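Local coordinates for capsular polysaccharide biosynthesis protein (Vibrio cholerae, PDB 1XPJ), which is probably a haloacid dehalogenase-like hydrolase that may act in capsular polysaccharide biosynthesis, at the interface of chains A and B. Numbering follows the deposited sequence. Chains: chain A/B, hypothetical protein.

Contact 1: the interface of chains A and B. Residues chain A 5-7, 11, 101-104; chain B 95-99, 103, 122.
B:Tyr96 and A:Ile5 both turn their first side-chain branch anti to the carbonyl carbon (chi1 -58° for B:Tyr96), so the side chains run alongside, pointing the same way. A:Ile5 CB and CG1 lie above the CD1-CE1 side of the tyrosine ring, CB 3.4 Å from B:Tyr96 CD1. B:Ile97, with CG2 anti to its backbone N, sends that methyl to meet A:Thr11 CG2 at 3.6 Å, the side chains crossing at about a right angle, while its CG1 packs against A:Val102 CG2. The B backbone is hydrogen-bonded on both sides. A:Ile5 N donates to B:Phe95 O in the carbonyl plane, B:Ile97 N points nearly along the C=O axis of A:Ile5 O at 2.8 Å, and A:Asp7 N closes on B:Ile97 O. Along the other edge, A:Val102 N donates to B:Tyr96 O at 2.9 Å, almost straight (173°), and B:Asp98 N returns a bond to A:Val102 O. B:Arg103, bent at chi3, brings NH1 to A:Ala101 O at 3.2 Å, the oxygen in the guanidinium plane. The A:Asp7 and B:Asp98 carboxylates stack obliquely, A:Asp7 OD2 3.5 Å from B:Asp98 OD1, which could raise the proton affinity of one. A:Asp7, the expected nucleophile, and A:Thr11 belong to the family's DXDGT motif, and the acidic pair B:Asp98-B:Asp99 probably completes a metal-binding active site. Strand 95-97 of B thus inserts, in parallel, between strands 3-6 and 101-102 of A, making one sheet.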
# COMPACT_ATOMS: atom_id res chain seq x y z
N ILE A 5 16.57 3.94 4.67
CA ILE A 5 15.61 2.88 4.50
C ILE A 5 16.35 1.55 4.72
O ILE A 5 17.22 1.16 3.93
CB ILE A 5 14.94 2.97 3.10
CG1 ILE A 5 14.54 4.42 2.78
CG2 ILE A 5 13.74 2.01 2.97
CD1 ILE A 5 13.55 5.04 3.77
N VAL A 6 16.00 0.88 5.82
CA VAL A 6 16.77 -0.24 6.33
C VAL A 6 15.97 -1.54 6.33
O VAL A 6 14.91 -1.63 6.97
CB VAL A 6 17.24 0.01 7.79
CG1 VAL A 6 18.25 -1.05 8.22
CG2 VAL A 6 17.79 1.44 7.94
N ASP A 7 16.50 -2.53 5.63
CA ASP A 7 15.94 -3.87 5.62
C ASP A 7 16.10 -4.47 7.03
O ASP A 7 16.90 -3.97 7.84
CB ASP A 7 16.68 -4.70 4.57
CG ASP A 7 16.05 -6.05 4.30
OD1 ASP A 7 14.81 -6.17 4.27
OD2 ASP A 7 16.75 -7.07 4.09
N THR A 11 20.10 -7.72 7.67
CA THR A 11 20.73 -6.40 7.76
C THR A 11 20.87 -6.02 9.21
O THR A 11 21.96 -5.70 9.67
CB THR A 11 19.87 -5.34 7.02
OG1 THR A 11 20.00 -5.53 5.62
CG2 THR A 11 20.42 -3.92 7.23
N ALA A 101 21.85 2.03 -3.18
CA ALA A 101 21.83 0.93 -2.23
C ALA A 101 23.21 0.58 -1.72
O ALA A 101 24.15 0.51 -2.50
CB ALA A 101 21.18 -0.27 -2.83
N VAL A 102 23.33 0.38 -0.41
CA VAL A 102 24.51 -0.21 0.17
C VAL A 102 24.19 -1.48 0.94
O VAL A 102 23.12 -1.61 1.53
CB VAL A 102 25.33 0.78 1.08
CG1 VAL A 102 25.65 2.09 0.33
CG2 VAL A 102 24.63 1.02 2.42
N ARG A 103 25.13 -2.42 0.91
CA ARG A 103 25.01 -3.63 1.71
C ARG A 103 25.40 -3.35 3.17
O ARG A 103 26.20 -2.44 3.42
CB ARG A 103 25.84 -4.75 1.08
CG ARG A 103 25.40 -5.08 -0.36
CD ARG A 103 26.20 -6.22 -1.04
NE ARG A 103 27.50 -5.78 -1.55
CZ ARG A 103 27.68 -5.03 -2.63
NH1 ARG A 103 26.64 -4.62 -3.35
NH2 ARG A 103 28.91 -4.68 -3.00
N PRO A 104 24.86 -4.11 4.13
CA PRO A 104 25.10 -3.81 5.55
C PRO A 104 26.58 -3.86 5.93
O PRO A 104 26.95 -3.13 6.85
CB PRO A 104 24.28 -4.88 6.30
CG PRO A 104 23.35 -5.46 5.29
CD PRO A 104 24.01 -5.30 3.96
N PHE B 95 19.52 6.99 1.72
CA PHE B 95 19.82 5.77 0.99
C PHE B 95 19.24 4.50 1.62
O PHE B 95 18.70 4.51 2.75
CB PHE B 95 21.33 5.59 0.70
CG PHE B 95 22.21 5.56 1.94
CD1 PHE B 95 22.54 4.36 2.54
CD2 PHE B 95 22.74 6.74 2.46
CE1 PHE B 95 23.37 4.33 3.68
CE2 PHE B 95 23.58 6.73 3.58
CZ PHE B 95 23.90 5.53 4.19
N TYR B 96 19.37 3.42 0.86
CA TYR B 96 18.79 2.14 1.18
C TYR B 96 19.89 1.20 1.68
O TYR B 96 21.01 1.23 1.15
CB TYR B 96 18.11 1.60 -0.07
CG TYR B 96 17.03 2.54 -0.60
CD1 TYR B 96 15.70 2.40 -0.20
CD2 TYR B 96 17.35 3.58 -1.48
CE1 TYR B 96 14.72 3.27 -0.66
CE2 TYR B 96 16.38 4.45 -1.94
CZ TYR B 96 15.07 4.30 -1.52
OH TYR B 96 14.09 5.16 -1.99
N ILE B 97 19.59 0.42 2.73
CA ILE B 97 20.50 -0.60 3.26
C ILE B 97 19.79 -1.95 3.21
O ILE B 97 18.65 -2.09 3.71
CB ILE B 97 20.95 -0.29 4.72
CG1 ILE B 97 21.53 1.13 4.83
CG2 ILE B 97 21.97 -1.34 5.20
CD1 ILE B 97 21.56 1.68 6.23
N ASP B 98 20.48 -2.93 2.62
CA ASP B 98 19.89 -4.23 2.30
C ASP B 98 20.99 -5.25 1.99
O ASP B 98 21.91 -4.94 1.23
CB ASP B 98 18.97 -4.06 1.09
CG ASP B 98 18.08 -5.26 0.84
OD1 ASP B 98 18.49 -6.42 1.13
OD2 ASP B 98 16.94 -5.15 0.35
N ASP B 99 20.90 -6.46 2.56
CA ASP B 99 21.90 -7.52 2.30
C ASP B 99 21.83 -8.15 0.91
O ASP B 99 22.77 -8.83 0.50
CB ASP B 99 21.94 -8.60 3.40
CG ASP B 99 20.69 -9.49 3.43
OD1 ASP B 99 19.63 -9.10 2.92
OD2 ASP B 99 20.67 -10.61 3.97
N ARG B 103 24.23 -2.33 -6.74
CA ARG B 103 24.23 -1.10 -7.51
C ARG B 103 24.25 -1.40 -9.02
O ARG B 103 24.81 -2.41 -9.45
CB ARG B 103 25.42 -0.24 -7.09
CG ARG B 103 25.32 0.26 -5.64
CD ARG B 103 26.45 1.22 -5.20
NE ARG B 103 27.73 0.53 -4.99
CZ ARG B 103 28.04 -0.17 -3.91
NH1 ARG B 103 27.17 -0.29 -2.91
NH2 ARG B 103 29.23 -0.76 -3.82
N GLU B 122 28.36 -11.43 2.73
CA GLU B 122 27.64 -10.80 3.89
C GLU B 122 27.22 -11.75 4.98
O GLU B 122 27.15 -11.39 6.15
CB GLU B 122 26.34 -10.32 3.28
CG GLU B 122 26.55 -9.12 2.43
CD GLU B 122 26.67 -8.00 3.38
OE1 GLU B 122 26.18 -8.11 4.51
OE2 GLU B 122 27.18 -6.96 2.95

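Contact 2: the interface of chains A and B. Residues chain A 1-5, 36, 41, 100, 112, 115-116; chain B 90-95.
The ring of B:Phe95 is sandwiched between two aliphatic groups of chain A. A:Leu4 CD2 lies over one face, 3.7 Å from the ring centroid, and A:Ile115 CG2 over the opposite face at 4.0 Å, both offset toward the rim. A:Leu4 runs alongside the phenylalanine, whereas A:Ile115 crosses it at about a right angle; A:Tyr36 CE2 reaches the CZ tip of the ring. The crowded chi1 of B:Phe95 (59°), with CG between the backbone N and the carbonyl carbon, directs the ring into this slot. Nearby, A:Phe41 is itself layered, A:Lys2 CD over the centre of one face and A:Tyr36 CD2 near the rim of the other, and its CE1 comes within 3.6 Å of B:Asp93 O. Farther out, backbone groups take over. A:Lys3 N donates to B:Cys90 O at 2.9 Å, in the carbonyl plane, and B:Phe95 N donates to A:Lys3 O at 3.2 Å. A water joins A:Met1 O to B:Asp93 N, lying 2.7 Å from that nitrogen. At the rim A:Arg100, bent at chi2 and chi3, directs NH1 to B:His92 O at 3.1 Å; the oxygen lies near the guanidinium plane, but the donor stands 29° above the carbonyl plane. The loop 90-94 of B leads into strand 95-97, which pairs in parallel with strand 3-6 of A, while helices 27-38 and 112-120 of A enclose the phenylalanine.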
# COMPACT_ATOMS: atom_id res chain seq x y z
N MET A 1 15.53 16.99 4.81
CA MET A 1 14.87 15.68 5.09
C MET A 1 15.67 14.53 4.49
O MET A 1 15.81 14.41 3.26
CB MET A 1 13.44 15.68 4.53
CG MET A 1 12.67 14.43 4.97
SD MET A 1 12.37 13.30 3.61
CE MET A 1 13.56 12.04 4.05
N LYS A 2 16.18 13.68 5.37
CA LYS A 2 17.06 12.58 4.98
C LYS A 2 16.69 11.34 5.77
O LYS A 2 16.50 11.39 6.98
CB LYS A 2 18.55 12.95 5.14
CG LYS A 2 18.94 13.49 6.52
CD LYS A 2 20.44 13.72 6.63
CE LYS A 2 20.75 15.19 6.90
NZ LYS A 2 21.14 15.42 8.32
N LYS A 3 16.57 10.23 5.05
CA LYS A 3 16.13 8.96 5.61
C LYS A 3 17.09 7.82 5.24
O LYS A 3 17.61 7.76 4.12
CB LYS A 3 14.73 8.58 5.08
CG LYS A 3 13.56 9.38 5.66
CD LYS A 3 12.24 8.66 5.41
CE LYS A 3 11.27 9.48 4.56
NZ LYS A 3 9.88 9.49 5.11
N LEU A 4 17.31 6.92 6.19
CA LEU A 4 17.82 5.61 5.86
C LEU A 4 16.63 4.68 5.78
O LEU A 4 15.78 4.65 6.69
CB LEU A 4 18.81 5.10 6.92
CG LEU A 4 20.06 5.93 7.19
CD1 LEU A 4 20.97 5.22 8.19
CD2 LEU A 4 20.81 6.26 5.87
N ILE A 5 16.57 3.94 4.67
CA ILE A 5 15.61 2.88 4.50
C ILE A 5 16.35 1.55 4.72
O ILE A 5 17.22 1.16 3.93
CB ILE A 5 14.94 2.97 3.10
CG1 ILE A 5 14.54 4.42 2.78
CG2 ILE A 5 13.74 2.01 2.97
CD1 ILE A 5 13.55 5.04 3.77
N TYR A 36 24.16 7.57 12.71
CA TYR A 36 23.40 8.28 11.69
C TYR A 36 22.18 9.00 12.26
O TYR A 36 21.87 10.12 11.83
CB TYR A 36 23.00 7.35 10.54
CG TYR A 36 24.10 7.16 9.51
CD1 TYR A 36 25.19 6.32 9.78
CD2 TYR A 36 24.04 7.80 8.28
CE1 TYR A 36 26.20 6.14 8.86
CE2 TYR A 36 25.06 7.62 7.34
CZ TYR A 36 26.13 6.78 7.64
OH TYR A 36 27.13 6.59 6.74
N PHE A 41 19.51 11.85 10.61
CA PHE A 41 18.83 10.91 9.70
C PHE A 41 17.67 10.23 10.40
O PHE A 41 17.81 9.73 11.51
CB PHE A 41 19.77 9.79 9.26
CG PHE A 41 20.76 10.18 8.20
CD1 PHE A 41 20.53 9.87 6.86
CD2 PHE A 41 21.95 10.81 8.54
CE1 PHE A 41 21.46 10.22 5.87
CE2 PHE A 41 22.89 11.16 7.56
CZ PHE A 41 22.64 10.87 6.23
N ARG A 100 21.25 3.93 -5.15
CA ARG A 100 21.48 4.38 -3.78
C ARG A 100 21.48 3.23 -2.77
O ARG A 100 21.13 3.43 -1.61
CB ARG A 100 20.44 5.41 -3.33
CG ARG A 100 20.32 6.67 -4.19
CD ARG A 100 21.58 7.50 -4.30
NE ARG A 100 22.14 7.86 -3.00
CZ ARG A 100 22.00 9.05 -2.42
NH1 ARG A 100 21.32 10.02 -3.01
NH2 ARG A 100 22.56 9.28 -1.24
N LEU A 112 30.20 8.54 5.99
CA LEU A 112 29.26 9.22 5.09
C LEU A 112 29.93 9.70 3.81
O LEU A 112 29.39 9.48 2.72
CB LEU A 112 28.54 10.37 5.81
CG LEU A 112 27.02 10.55 5.60
CD1 LEU A 112 26.65 12.02 5.51
CD2 LEU A 112 26.47 9.79 4.38
N ILE A 115 30.42 6.69 1.65
CA ILE A 115 29.16 6.22 1.07
C ILE A 115 28.78 7.12 -0.11
O ILE A 115 28.40 6.64 -1.19
CB ILE A 115 28.00 6.19 2.12
CG1 ILE A 115 28.34 5.32 3.33
CG2 ILE A 115 26.69 5.75 1.48
CD1 ILE A 115 28.35 3.83 3.06
N HIS A 116 28.90 8.42 0.11
CA HIS A 116 28.63 9.44 -0.90
C HIS A 116 29.45 9.20 -2.15
O HIS A 116 28.96 9.42 -3.26
CB HIS A 116 28.90 10.84 -0.34
CG HIS A 116 27.70 11.49 0.27
ND1 HIS A 116 27.74 12.75 0.85
CD2 HIS A 116 26.41 11.08 0.37
CE1 HIS A 116 26.54 13.08 1.28
NE2 HIS A 116 25.71 12.08 1.01
N CYS B 90 13.82 8.25 -0.00
CA CYS B 90 14.92 8.45 0.95
C CYS B 90 15.37 9.92 1.16
O CYS B 90 16.01 10.23 2.15
CB CYS B 90 16.12 7.54 0.61
SG CYS B 90 16.83 7.78 -1.02
N GLY B 91 15.02 10.82 0.23
CA GLY B 91 15.44 12.22 0.33
C GLY B 91 16.73 12.44 -0.43
O GLY B 91 17.34 11.47 -0.87
N HIS B 92 17.18 13.69 -0.59
CA HIS B 92 18.42 13.97 -1.35
C HIS B 92 19.63 13.18 -0.83
O HIS B 92 20.38 12.60 -1.63
CB HIS B 92 18.77 15.47 -1.36
CG HIS B 92 19.92 15.83 -2.26
ND1 HIS B 92 21.07 15.07 -2.36
CD2 HIS B 92 20.10 16.88 -3.10
CE1 HIS B 92 21.90 15.63 -3.22
NE2 HIS B 92 21.33 16.73 -3.69
N ASP B 93 19.81 13.19 0.49
CA ASP B 93 21.01 12.66 1.11
C ASP B 93 20.81 11.26 1.67
O ASP B 93 21.73 10.69 2.28
CB ASP B 93 21.49 13.61 2.24
CG ASP B 93 22.05 14.93 1.72
OD1 ASP B 93 22.50 15.00 0.55
OD2 ASP B 93 22.11 15.95 2.43
N GLY B 94 19.63 10.69 1.47
CA GLY B 94 19.29 9.38 2.03
C GLY B 94 19.74 8.20 1.20
O GLY B 94 20.28 8.37 0.09
N PHE B 95 19.52 6.99 1.72
CA PHE B 95 19.82 5.77 0.99
C PHE B 95 19.24 4.50 1.62
O PHE B 95 18.70 4.51 2.75
CB PHE B 95 21.33 5.59 0.70
CG PHE B 95 22.21 5.56 1.94
CD1 PHE B 95 22.54 4.36 2.54
CD2 PHE B 95 22.74 6.74 2.46
CE1 PHE B 95 23.37 4.33 3.68
CE2 PHE B 95 23.58 6.73 3.58
CZ PHE B 95 23.90 5.53 4.19
O HOH W 1 18.34 14.79 2.06

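Contact 1 and contact 2 are neighbouring stretches of one continuous interface, their C-alpha centres about 11 Å apart. A:Ile5 and B:Phe95 belong to both, so strand 3-6 of A and strand 95-97 of B run through the two: contact 1 takes the later part of the pairing, toward the expected catalytic aspartate, and contact 2 the earlier part with the loop leading in. Because the interface is two-fold symmetric, each contact recurs with the chains exchanged. Such reciprocal strand insertion resembles a segment-swapped dimer and suggests a stable pair, although the structure alone does not establish the oligomer in solution.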